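Local coordinates for protein ralf, proline/betaine transporter (Legionella pneumophila, PDB 4D7Q) that is an engineered chimera of the Legionella RalF Sec7 domain and the Rickettsia RalF capping domain, and probably acts as a guanine-nucleotide exchange factor, at residues 208-213 against 296-301; 217-222 against 326-331; 266-271 against 280-285; 259-264 against 286-291. The protein carries 2 engineered substitutions. One frame throughout, in Å; residues are numbered along the deposited sequence.

Contact 1 of 4, residues 208-213 against 296-301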
# COMPACT_ATOMS: atom_id res chain seq x y z
N GLY A 208 -9.48 7.26 -3.12
CA GLY A 208 -10.75 6.81 -3.64
C GLY A 208 -11.78 6.67 -2.54
O GLY A 208 -11.76 7.41 -1.56
N TYR A 209 -12.68 5.69 -2.70
CA TYR A 209 -13.76 5.43 -1.76
C TYR A 209 -13.45 4.24 -0.87
O TYR A 209 -13.01 3.19 -1.36
CB TYR A 209 -15.06 5.16 -2.51
CG TYR A 209 -15.42 6.23 -3.52
CD1 TYR A 209 -15.99 7.43 -3.11
CD2 TYR A 209 -15.29 5.99 -4.89
CE1 TYR A 209 -16.38 8.40 -4.04
CE2 TYR A 209 -15.66 6.95 -5.83
CZ TYR A 209 -16.23 8.14 -5.40
OH TYR A 209 -16.61 9.07 -6.35
N GLN A 210 -13.66 4.42 0.43
CA GLN A 210 -13.35 3.38 1.41
C GLN A 210 -14.53 3.15 2.31
O GLN A 210 -15.18 4.10 2.73
CB GLN A 210 -12.10 3.73 2.23
CG GLN A 210 -11.60 2.58 3.14
CD GLN A 210 -10.25 2.87 3.74
OE1 GLN A 210 -9.38 3.46 3.11
NE2 GLN A 210 -10.02 2.42 4.96
N ILE A 211 -14.83 1.88 2.58
CA ILE A 211 -15.90 1.48 3.49
C ILE A 211 -15.29 0.55 4.53
O ILE A 211 -14.94 -0.60 4.20
CB ILE A 211 -17.16 0.88 2.81
CG1 ILE A 211 -17.57 1.63 1.50
CG2 ILE A 211 -18.31 0.81 3.84
CD1 ILE A 211 -18.83 1.02 0.74
N ASN A 212 -15.11 1.06 5.76
CA ASN A 212 -14.56 0.28 6.86
C ASN A 212 -15.66 -0.45 7.58
O ASN A 212 -16.81 -0.04 7.48
CB ASN A 212 -13.88 1.18 7.88
CG ASN A 212 -12.62 1.80 7.39
OD1 ASN A 212 -11.92 1.26 6.53
ND2 ASN A 212 -12.29 2.93 7.99
N ASN A 213 -15.30 -1.49 8.35
CA ASN A 213 -16.20 -2.27 9.20
C ASN A 213 -17.41 -2.80 8.42
O ASN A 213 -18.53 -2.81 8.93
CB ASN A 213 -16.62 -1.45 10.46
CG ASN A 213 -15.46 -0.74 11.14
OD1 ASN A 213 -14.51 -1.36 11.62
ND2 ASN A 213 -15.50 0.58 11.17
N LYS A 296 -11.52 -5.74 11.61
CA LYS A 296 -12.68 -5.69 10.70
C LYS A 296 -12.35 -5.70 9.23
O LYS A 296 -11.21 -5.47 8.84
CB LYS A 296 -13.59 -4.48 11.05
CG LYS A 296 -14.02 -4.39 12.52
CD LYS A 296 -15.16 -5.35 12.91
CE LYS A 296 -15.64 -5.14 14.34
NZ LYS A 296 -14.65 -5.59 15.36
N SER A 297 -13.35 -5.99 8.41
CA SER A 297 -13.25 -6.03 6.95
C SER A 297 -13.35 -4.61 6.39
O SER A 297 -13.87 -3.70 7.05
CB SER A 297 -14.36 -6.89 6.37
OG SER A 297 -14.09 -8.27 6.57
N LYS A 298 -12.82 -4.42 5.18
CA LYS A 298 -12.88 -3.15 4.47
C LYS A 298 -12.82 -3.37 2.96
O LYS A 298 -12.32 -4.40 2.47
CB LYS A 298 -11.77 -2.16 4.97
CG LYS A 298 -10.43 -2.28 4.21
CD LYS A 298 -9.39 -1.25 4.63
CE LYS A 298 -8.02 -1.74 4.16
NZ LYS A 298 -6.95 -0.77 4.52
N ILE A 299 -13.40 -2.41 2.22
CA ILE A 299 -13.37 -2.36 0.77
C ILE A 299 -12.87 -1.00 0.32
O ILE A 299 -13.21 0.02 0.93
CB ILE A 299 -14.67 -2.83 0.05
CG1 ILE A 299 -15.89 -1.96 0.43
CG2 ILE A 299 -14.94 -4.34 0.24
CD1 ILE A 299 -17.03 -2.01 -0.64
N ILE A 300 -12.05 -0.99 -0.74
CA ILE A 300 -11.52 0.23 -1.35
C ILE A 300 -11.93 0.23 -2.83
O ILE A 300 -11.56 -0.69 -3.58
CB ILE A 300 -9.99 0.41 -1.13
CG1 ILE A 300 -9.64 0.52 0.40
CG2 ILE A 300 -9.47 1.64 -1.91
CD1 ILE A 300 -8.13 0.32 0.75
N ILE A 301 -12.67 1.28 -3.25
CA ILE A 301 -13.14 1.42 -4.63
C ILE A 301 -12.44 2.58 -5.33
O ILE A 301 -12.45 3.71 -4.85
CB ILE A 301 -14.70 1.50 -4.74
CG1 ILE A 301 -15.38 0.35 -3.97
CG2 ILE A 301 -15.18 1.55 -6.21
CD1 ILE A 301 -15.99 0.80 -2.74
O HOH W 1 -6.89 2.17 4.04
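Tyr209 O is approached twice from the neighbouring strand: Ile301 N donates to it at 2.7 Å, almost straight and in the carbonyl plane, while Ile300 CA makes a CA-H...O contact with it at 3.3 Å. Ile301 O takes the return bond from Tyr209 N, and Ile211 and Ile299 repeat the exchange as the next hydrogen-bonded pair. Strands 208-212 and 297-301 are antiparallel neighbours in the six-stranded sheet of the Rickettsia-derived capping domain, at 168°. Tyr209, Ile211, Ile299 and Ile301 occupy one face, where helix 313-325 covers Tyr209 and Ile301, so apolar side chains suit it. Ile211 and Ile299 lie side by side, CD1 to CD1 at 3.8 Å; Ile299 CG1 stands between backbone N and carbonyl carbon (chi1 61°), which brings it against Ile211 CB. The Tyr209 hydroxyl bonds to Leu344 O. Gln210, Asn212, Lys298 and Ile300 share the other face. Gln210 CG rests on Ile300 CG1 at 3.9 Å, and its amide serves both ends: NE2 donates in plane to a lone pair of Asn212 OD1 at 2.7 Å, while OE1 receives a water at 3.0 Å. That water accepts from Lys298 NZ, which also reaches Gly108 O in the Sec7 part of the chimera.

Contact 2 of 4, residues 217-222 against 326-331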
# COMPACT_ATOMS: atom_id res chain seq x y z
N GLN A 217 -23.36 -9.42 7.32
CA GLN A 217 -24.48 -9.24 8.24
C GLN A 217 -25.06 -7.83 8.15
O GLN A 217 -26.27 -7.67 8.33
CB GLN A 217 -24.06 -9.57 9.69
CG GLN A 217 -23.85 -11.06 9.99
CD GLN A 217 -22.67 -11.70 9.27
OE1 GLN A 217 -21.50 -11.32 9.45
NE2 GLN A 217 -22.96 -12.68 8.43
N ASN A 218 -24.22 -6.82 7.87
CA ASN A 218 -24.66 -5.42 7.80
C ASN A 218 -24.85 -4.84 6.38
O ASN A 218 -25.41 -3.74 6.26
CB ASN A 218 -23.77 -4.51 8.70
CG ASN A 218 -22.33 -4.28 8.23
OD1 ASN A 218 -22.04 -3.96 7.06
ND2 ASN A 218 -21.39 -4.33 9.18
N ASP A 219 -24.39 -5.55 5.31
CA ASP A 219 -24.49 -5.06 3.93
C ASP A 219 -24.91 -6.17 2.92
O ASP A 219 -24.18 -7.15 2.75
CB ASP A 219 -23.14 -4.43 3.53
CG ASP A 219 -23.17 -3.52 2.31
OD1 ASP A 219 -23.74 -3.93 1.28
OD2 ASP A 219 -22.59 -2.42 2.38
N LYS A 220 -26.06 -5.99 2.24
CA LYS A 220 -26.58 -6.95 1.24
C LYS A 220 -25.71 -7.08 0.01
O LYS A 220 -25.55 -8.19 -0.51
CB LYS A 220 -28.05 -6.67 0.86
CG LYS A 220 -28.75 -7.86 0.19
CD LYS A 220 -30.23 -7.60 -0.11
CE LYS A 220 -30.51 -7.27 -1.56
NZ LYS A 220 -30.44 -8.47 -2.43
N THR A 221 -25.11 -5.95 -0.45
CA THR A 221 -24.19 -5.96 -1.60
C THR A 221 -22.89 -6.70 -1.24
O THR A 221 -22.39 -7.51 -2.03
CB THR A 221 -23.93 -4.55 -2.13
OG1 THR A 221 -25.18 -3.85 -2.20
CG2 THR A 221 -23.26 -4.55 -3.51
N PHE A 222 -22.35 -6.43 -0.04
CA PHE A 222 -21.14 -7.12 0.40
C PHE A 222 -21.44 -8.60 0.67
O PHE A 222 -20.61 -9.45 0.31
CB PHE A 222 -20.51 -6.45 1.63
CG PHE A 222 -19.16 -7.02 1.99
CD1 PHE A 222 -18.03 -6.71 1.24
CD2 PHE A 222 -19.01 -7.84 3.10
CE1 PHE A 222 -16.78 -7.21 1.59
CE2 PHE A 222 -17.75 -8.34 3.45
CZ PHE A 222 -16.64 -8.03 2.70
N PHE A 326 -23.29 -0.31 -2.54
CA PHE A 326 -23.17 -0.99 -1.26
C PHE A 326 -24.15 -0.31 -0.31
O PHE A 326 -24.35 0.90 -0.41
CB PHE A 326 -21.71 -0.98 -0.73
CG PHE A 326 -20.80 -1.92 -1.51
CD1 PHE A 326 -20.68 -3.26 -1.15
CD2 PHE A 326 -20.11 -1.48 -2.63
CE1 PHE A 326 -19.87 -4.14 -1.88
CE2 PHE A 326 -19.30 -2.36 -3.38
CZ PHE A 326 -19.18 -3.68 -2.99
N GLU A 327 -24.82 -1.09 0.54
CA GLU A 327 -25.80 -0.54 1.49
C GLU A 327 -25.15 0.41 2.48
O GLU A 327 -25.75 1.43 2.82
CB GLU A 327 -26.51 -1.66 2.24
CG GLU A 327 -27.57 -2.38 1.42
CD GLU A 327 -28.36 -3.41 2.20
OE1 GLU A 327 -27.86 -3.89 3.25
OE2 GLU A 327 -29.48 -3.76 1.76
N THR A 328 -23.94 0.09 2.92
CA THR A 328 -23.18 0.90 3.88
C THR A 328 -22.69 2.19 3.24
O THR A 328 -22.08 2.16 2.15
CB THR A 328 -21.98 0.11 4.43
OG1 THR A 328 -22.36 -1.25 4.67
CG2 THR A 328 -21.40 0.73 5.70
N LYS A 329 -22.94 3.32 3.92
CA LYS A 329 -22.41 4.58 3.41
C LYS A 329 -20.87 4.57 3.54
O LYS A 329 -20.31 3.86 4.40
CB LYS A 329 -23.07 5.81 4.08
CG LYS A 329 -22.68 6.06 5.54
CD LYS A 329 -23.18 7.42 6.03
CE LYS A 329 -22.89 7.63 7.51
NZ LYS A 329 -23.37 8.96 7.99
N VAL A 330 -20.19 5.28 2.67
CA VAL A 330 -18.75 5.38 2.61
C VAL A 330 -18.17 6.02 3.90
O VAL A 330 -18.74 6.96 4.38
CB VAL A 330 -18.38 6.12 1.30
CG1 VAL A 330 -18.75 7.57 1.35
CG2 VAL A 330 -16.96 5.99 0.92
N THR A 331 -17.07 5.50 4.45
CA THR A 331 -16.45 6.01 5.67
C THR A 331 -15.49 7.15 5.36
O THR A 331 -15.21 7.99 6.21
CB THR A 331 -15.70 4.90 6.43
OG1 THR A 331 -15.15 5.43 7.64
CG2 THR A 331 -14.58 4.34 5.57
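Thr221 CG2 sits over one face of the Phe326 ring, 3.9 Å from its centroid and displaced toward the rim, in a CH-pi contact. Phe222 CA lies in plane at the ring's edge, with Asp219 OD1 also near it; Phe326 CE1 in turn meets the edge of the Phe222 ring. The Asp219 carboxylate is also flat, its CG anti to the backbone N (chi1 -163°). Glu327 N, at 3.1 Å, and Phe222 N approach Asp219 OD1 from opposite faces of its plane. Asp219 OD2 receives Thr328 OG1 on the anti side, at 2.6 Å and near the plane, and Thr328 N from well above the same face, at 2.9 Å. Four sound bonds thus fix the carboxylate, and aspartate suits the site as N-cap of helix 220-230 through Phe222 N. Glu327 OE1 takes another N-H of the first turn, Lys220 N, at 2.9 Å. The two acids come within 4.6 Å (Asp219 OD1 to Glu327 OE1) and would tend to repel, an effect the helix N-terminus probably eases. In the Rickettsia-derived capping domain, the contact joins the start of helix 220-230 to the loop after helix 313-325, with Ile214 of strand 208-214 and Ile299 of strand 297-303 packed alongside.

Contact 3 of 4, residues 266-271 against 280-285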
# COMPACT_ATOMS: atom_id res chain seq x y z
N GLY A 266 -8.24 -9.96 -2.79
CA GLY A 266 -8.11 -9.74 -4.22
C GLY A 266 -8.93 -8.58 -4.71
O GLY A 266 -9.64 -7.92 -3.92
N SER A 267 -8.82 -8.31 -6.01
CA SER A 267 -9.50 -7.18 -6.65
C SER A 267 -10.52 -7.59 -7.69
O SER A 267 -10.23 -8.40 -8.58
CB SER A 267 -8.49 -6.22 -7.28
OG SER A 267 -7.83 -5.40 -6.33
N VAL A 268 -11.73 -7.02 -7.57
CA VAL A 268 -12.84 -7.14 -8.49
C VAL A 268 -12.60 -6.02 -9.51
O VAL A 268 -12.60 -4.85 -9.15
CB VAL A 268 -14.20 -6.92 -7.79
CG1 VAL A 268 -15.35 -7.18 -8.75
CG2 VAL A 268 -14.34 -7.77 -6.51
N ILE A 269 -12.39 -6.39 -10.79
CA ILE A 269 -12.17 -5.45 -11.88
C ILE A 269 -13.47 -5.38 -12.64
O ILE A 269 -13.97 -6.40 -13.12
CB ILE A 269 -10.93 -5.82 -12.76
CG1 ILE A 269 -9.61 -5.98 -11.91
CG2 ILE A 269 -10.74 -4.83 -13.94
CD1 ILE A 269 -9.13 -4.75 -11.09
N ILE A 270 -14.07 -4.17 -12.69
CA ILE A 270 -15.37 -3.93 -13.32
C ILE A 270 -15.27 -2.94 -14.46
O ILE A 270 -14.77 -1.82 -14.28
CB ILE A 270 -16.46 -3.53 -12.29
CG1 ILE A 270 -16.55 -4.57 -11.14
CG2 ILE A 270 -17.83 -3.33 -12.97
CD1 ILE A 270 -17.44 -4.20 -9.98
N LYS A 271 -15.78 -3.36 -15.64
CA LYS A 271 -15.81 -2.54 -16.84
C LYS A 271 -17.23 -2.46 -17.36
O LYS A 271 -17.92 -3.49 -17.43
CB LYS A 271 -14.83 -3.07 -17.91
CG LYS A 271 -13.36 -2.93 -17.48
CD LYS A 271 -12.38 -3.57 -18.44
CE LYS A 271 -10.97 -3.46 -17.90
NZ LYS A 271 -10.08 -4.52 -18.45
N ILE A 280 -12.42 -2.93 -7.09
CA ILE A 280 -12.85 -3.13 -5.70
C ILE A 280 -11.78 -3.96 -5.02
O ILE A 280 -11.66 -5.15 -5.29
CB ILE A 280 -14.25 -3.76 -5.45
CG1 ILE A 280 -15.39 -3.19 -6.33
CG2 ILE A 280 -14.59 -3.65 -3.94
CD1 ILE A 280 -16.73 -4.09 -6.27
N GLN A 281 -11.04 -3.36 -4.08
CA GLN A 281 -10.07 -4.11 -3.28
C GLN A 281 -10.81 -4.61 -2.05
O GLN A 281 -11.41 -3.80 -1.34
CB GLN A 281 -8.90 -3.26 -2.87
CG GLN A 281 -8.04 -2.75 -4.03
CD GLN A 281 -7.03 -1.79 -3.48
OE1 GLN A 281 -6.30 -2.10 -2.54
NE2 GLN A 281 -7.01 -0.58 -4.01
N VAL A 282 -10.83 -5.94 -1.86
CA VAL A 282 -11.51 -6.66 -0.78
C VAL A 282 -10.49 -7.13 0.28
O VAL A 282 -9.54 -7.86 -0.05
CB VAL A 282 -12.37 -7.86 -1.30
CG1 VAL A 282 -13.02 -8.64 -0.13
CG2 VAL A 282 -13.45 -7.39 -2.29
N TYR A 283 -10.74 -6.77 1.54
CA TYR A 283 -9.95 -7.12 2.72
C TYR A 283 -10.81 -7.73 3.76
O TYR A 283 -11.85 -7.17 4.12
CB TYR A 283 -9.28 -5.89 3.34
CG TYR A 283 -8.31 -5.21 2.41
CD1 TYR A 283 -8.75 -4.31 1.44
CD2 TYR A 283 -6.94 -5.48 2.47
CE1 TYR A 283 -7.86 -3.72 0.54
CE2 TYR A 283 -6.05 -4.86 1.62
CZ TYR A 283 -6.51 -3.97 0.66
OH TYR A 283 -5.63 -3.39 -0.21
N LYS A 284 -10.39 -8.86 4.28
CA LYS A 284 -11.11 -9.53 5.36
C LYS A 284 -10.06 -10.03 6.39
O LYS A 284 -8.99 -10.48 5.95
CB LYS A 284 -11.97 -10.70 4.84
CG LYS A 284 -13.14 -10.29 3.94
CD LYS A 284 -14.23 -11.35 3.83
CE LYS A 284 -13.77 -12.60 3.11
NZ LYS A 284 -14.61 -13.77 3.45
N PRO A 285 -10.34 -9.92 7.72
CA PRO A 285 -9.39 -10.44 8.73
C PRO A 285 -8.85 -11.82 8.38
O PRO A 285 -9.60 -12.73 8.02
CB PRO A 285 -10.22 -10.46 10.03
CG PRO A 285 -11.16 -9.34 9.83
CD PRO A 285 -11.56 -9.39 8.37
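Val268 and Ile280 form the tight part of this beta hairpin, made by strands 264-271 and 277-283 in the Rickettsia-derived capping domain. They are an antiparallel hydrogen-bonded pair: Val268 N donates to Ile280 O at 2.9 Å and Ile280 N to Val268 O at 2.8 Å. Their side chains lie side by side, CB to CB at 3.9 Å. Ile280 CG1 stands anti to the carbonyl carbon (chi1 -45°), and its CD1 goes on to meet Ile270 CD1 at 3.8 Å. Beta-branched residues suit this face, where the Phe239 side chain touches Ile270 and Ile280, and Ile249 packs on Val268 and Ile270. Gly266 belongs to the same face, and its backbone angles call for glycine, since a CB would jam against the preceding carbonyl O.

The opposite face, also buried, is more polar and makes fewer side-chain contacts across the hairpin. In the non-hydrogen-bonded pair Ser267 and Gln281, Ser267 OG touches Gln281 CG at 3.5 Å, and the hydroxyl bonds to Tyr264 and Glu279. A glycerol, probably from the crystallisation liquor, lies about 5 Å from the Ser267 side chain. Further along, Tyr283 OH donates to Gln281 OE1 at 2.7 Å, the oxygen in the plane of the tyrosine ring.

Contact 4 of 4, residues 259-264 against 286-291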
# COMPACT_ATOMS: atom_id res chain seq x y z
N SER A 259 -1.92 -12.05 1.01
CA SER A 259 -3.28 -12.20 1.51
C SER A 259 -3.29 -12.50 3.03
O SER A 259 -4.10 -11.93 3.76
CB SER A 259 -3.96 -13.34 0.76
OG SER A 259 -5.37 -13.25 0.94
N LYS A 260 -2.41 -13.41 3.49
CA LYS A 260 -2.32 -13.80 4.89
C LYS A 260 -1.84 -12.65 5.76
O LYS A 260 -2.38 -12.44 6.84
CB LYS A 260 -1.40 -15.01 5.07
CG LYS A 260 -2.04 -16.30 4.58
CD LYS A 260 -1.05 -17.45 4.74
CE LYS A 260 -1.64 -18.79 4.39
NZ LYS A 260 -0.62 -19.84 4.59
N PHE A 261 -0.86 -11.87 5.28
CA PHE A 261 -0.29 -10.77 6.05
C PHE A 261 -1.07 -9.47 6.00
O PHE A 261 -0.81 -8.58 6.80
CB PHE A 261 1.22 -10.59 5.72
CG PHE A 261 2.13 -11.54 6.48
CD1 PHE A 261 2.56 -11.25 7.76
CD2 PHE A 261 2.55 -12.74 5.91
CE1 PHE A 261 3.39 -12.13 8.46
CE2 PHE A 261 3.38 -13.62 6.61
CZ PHE A 261 3.80 -13.31 7.88
N THR A 262 -2.03 -9.33 5.07
CA THR A 262 -2.76 -8.06 4.96
C THR A 262 -4.27 -8.22 4.91
O THR A 262 -5.00 -7.23 5.04
CB THR A 262 -2.35 -7.33 3.66
OG1 THR A 262 -2.68 -8.16 2.57
CG2 THR A 262 -0.89 -6.96 3.60
N GLY A 263 -4.72 -9.45 4.66
CA GLY A 263 -6.14 -9.74 4.55
C GLY A 263 -6.72 -9.40 3.20
O GLY A 263 -7.94 -9.47 3.00
N TYR A 264 -5.85 -9.03 2.24
CA TYR A 264 -6.26 -8.69 0.88
C TYR A 264 -6.70 -9.96 0.19
O TYR A 264 -5.87 -10.85 -0.01
CB TYR A 264 -5.08 -8.05 0.14
CG TYR A 264 -5.30 -7.71 -1.32
CD1 TYR A 264 -6.39 -6.94 -1.72
CD2 TYR A 264 -4.34 -8.02 -2.27
CE1 TYR A 264 -6.56 -6.57 -3.06
CE2 TYR A 264 -4.50 -7.67 -3.61
CZ TYR A 264 -5.62 -6.96 -4.00
OH TYR A 264 -5.74 -6.60 -5.31
N SER A 286 -7.54 -11.94 8.42
CA SER A 286 -6.85 -13.15 8.06
C SER A 286 -5.84 -13.56 9.14
O SER A 286 -5.65 -12.88 10.08
CB SER A 286 -6.14 -12.94 6.73
OG SER A 286 -7.05 -12.76 5.70
N ILE A 287 -5.21 -14.70 8.96
CA ILE A 287 -4.32 -15.22 9.95
C ILE A 287 -3.23 -14.25 10.44
O ILE A 287 -3.06 -14.11 11.60
CB ILE A 287 -3.74 -16.60 9.57
CG1 ILE A 287 -3.08 -17.25 10.79
CG2 ILE A 287 -2.81 -16.51 8.39
CD1 ILE A 287 -2.65 -18.67 10.62
N PHE A 288 -2.52 -13.60 9.54
CA PHE A 288 -1.43 -12.70 9.88
C PHE A 288 -1.65 -11.20 9.57
O PHE A 288 -0.73 -10.48 9.40
CB PHE A 288 -0.15 -13.14 9.20
CG PHE A 288 0.25 -14.56 9.50
CD1 PHE A 288 0.32 -15.01 10.78
CD2 PHE A 288 0.57 -15.41 8.48
CE1 PHE A 288 0.68 -16.30 11.04
CE2 PHE A 288 0.91 -16.69 8.73
CZ PHE A 288 0.99 -17.14 10.02
N SER A 289 -2.89 -10.77 9.52
CA SER A 289 -3.23 -9.45 9.04
C SER A 289 -3.59 -8.34 10.04
O SER A 289 -3.78 -7.22 9.64
CB SER A 289 -4.33 -9.57 8.01
OG SER A 289 -5.52 -10.01 8.53
N ARG A 290 -3.70 -8.66 11.31
CA ARG A 290 -4.26 -7.74 12.25
C ARG A 290 -3.48 -6.45 12.35
O ARG A 290 -4.04 -5.40 12.50
CB ARG A 290 -4.42 -8.38 13.63
CG ARG A 290 -5.42 -7.73 14.54
CD ARG A 290 -5.76 -8.50 15.80
NE ARG A 290 -4.86 -9.58 16.11
CZ ARG A 290 -3.65 -9.44 16.62
NH1 ARG A 290 -3.18 -8.26 16.93
NH2 ARG A 290 -2.93 -10.50 16.84
N TRP A 291 -2.17 -6.53 12.24
CA TRP A 291 -1.44 -5.28 12.42
C TRP A 291 -1.67 -4.33 11.25
O TRP A 291 -1.53 -3.11 11.39
CB TRP A 291 0.06 -5.56 12.58
CG TRP A 291 0.67 -6.26 11.41
CD1 TRP A 291 0.95 -7.59 11.31
CD2 TRP A 291 1.08 -5.67 10.17
NE1 TRP A 291 1.50 -7.87 10.08
CE2 TRP A 291 1.59 -6.70 9.36
CE3 TRP A 291 1.06 -4.37 9.66
CZ2 TRP A 291 2.08 -6.47 8.08
CZ3 TRP A 291 1.55 -4.14 8.39
CH2 TRP A 291 2.05 -5.19 7.61
O HOH W 2 -6.31 -13.95 3.38
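Phe288 covers Phe261 with both its ring and its CB. The methylene CB stands over one face of the Phe261 ring, 3.8 Å from the centroid, in a CH-pi contact, while the two rings make an offset stack with planes 28° apart and centroids at 4.9 Å. Phe288 CG is anti to the carbonyl carbon (chi1 -56°), and from there the ring passes obliquely over Phe261, its CD2 near Phe261 CE2 and CZ. Phe257 stacks on Phe261 as well, so large flat side chains suit this place. Ile287 CG2 sits over one face of the Phe288 ring, toward its rim, and lies 3.9 Å from Lys260 CG; a long lysine can still carry its amine outward.

Lys260 O, near the end of helix 256-262, accepts from Phe288 N at 2.9 Å in a bent bond (130°). The indole of Trp291 comes to Phe261 O, with CZ2 at 3.8 Å. Small residues fit where the backbones come close: Ser289 CB lies 3.4 Å from Gly263 N. A water donates to both Ser259 OG and Ser286 OG, at 2.7 Å each, and Ser286 OG also bonds to Lys284 O and Lys265 NZ. Met147 of the Sec7 part touches Phe288 and Trp291, a contact between the fused parts of the chimera. Gly263 is the first residue to leave helical backbone angles, with positive phi, which favours glycine. Thr262 OG1 accepts from Tyr264 N in an ST turn and bonds to Leu258 O a turn back; against this helix C-terminus docks the type I beta turn Ser286 to Ser289 that leads into helix 290-293.

How the contacts relate
All four contacts belong to the Rickettsia-derived capping domain, and contacts 1 and 3 share its antiparallel sheet: Ile300 O and Gln281 N, 2.8 Å apart, join their strands, with centres about 10 Å apart. Contact 2 flanks contact 1 at about 10 Å between centres, and Gln210 O meets Thr331 N at 2.9 Å; Phe326 CZ also packs on Ile280 CD1 of contact 3, at 4.1 Å. At the open end of the hairpin, away from its turn, Lys284 N and Gly263 O, 2.8 Å apart, tie contact 3 to contact 4. Contacts 2 and 4 are farthest apart, about 22 Å between centres. A bound buffer molecule (EPE), probably from crystallisation, lies near the Trp291 side chain in contact 4.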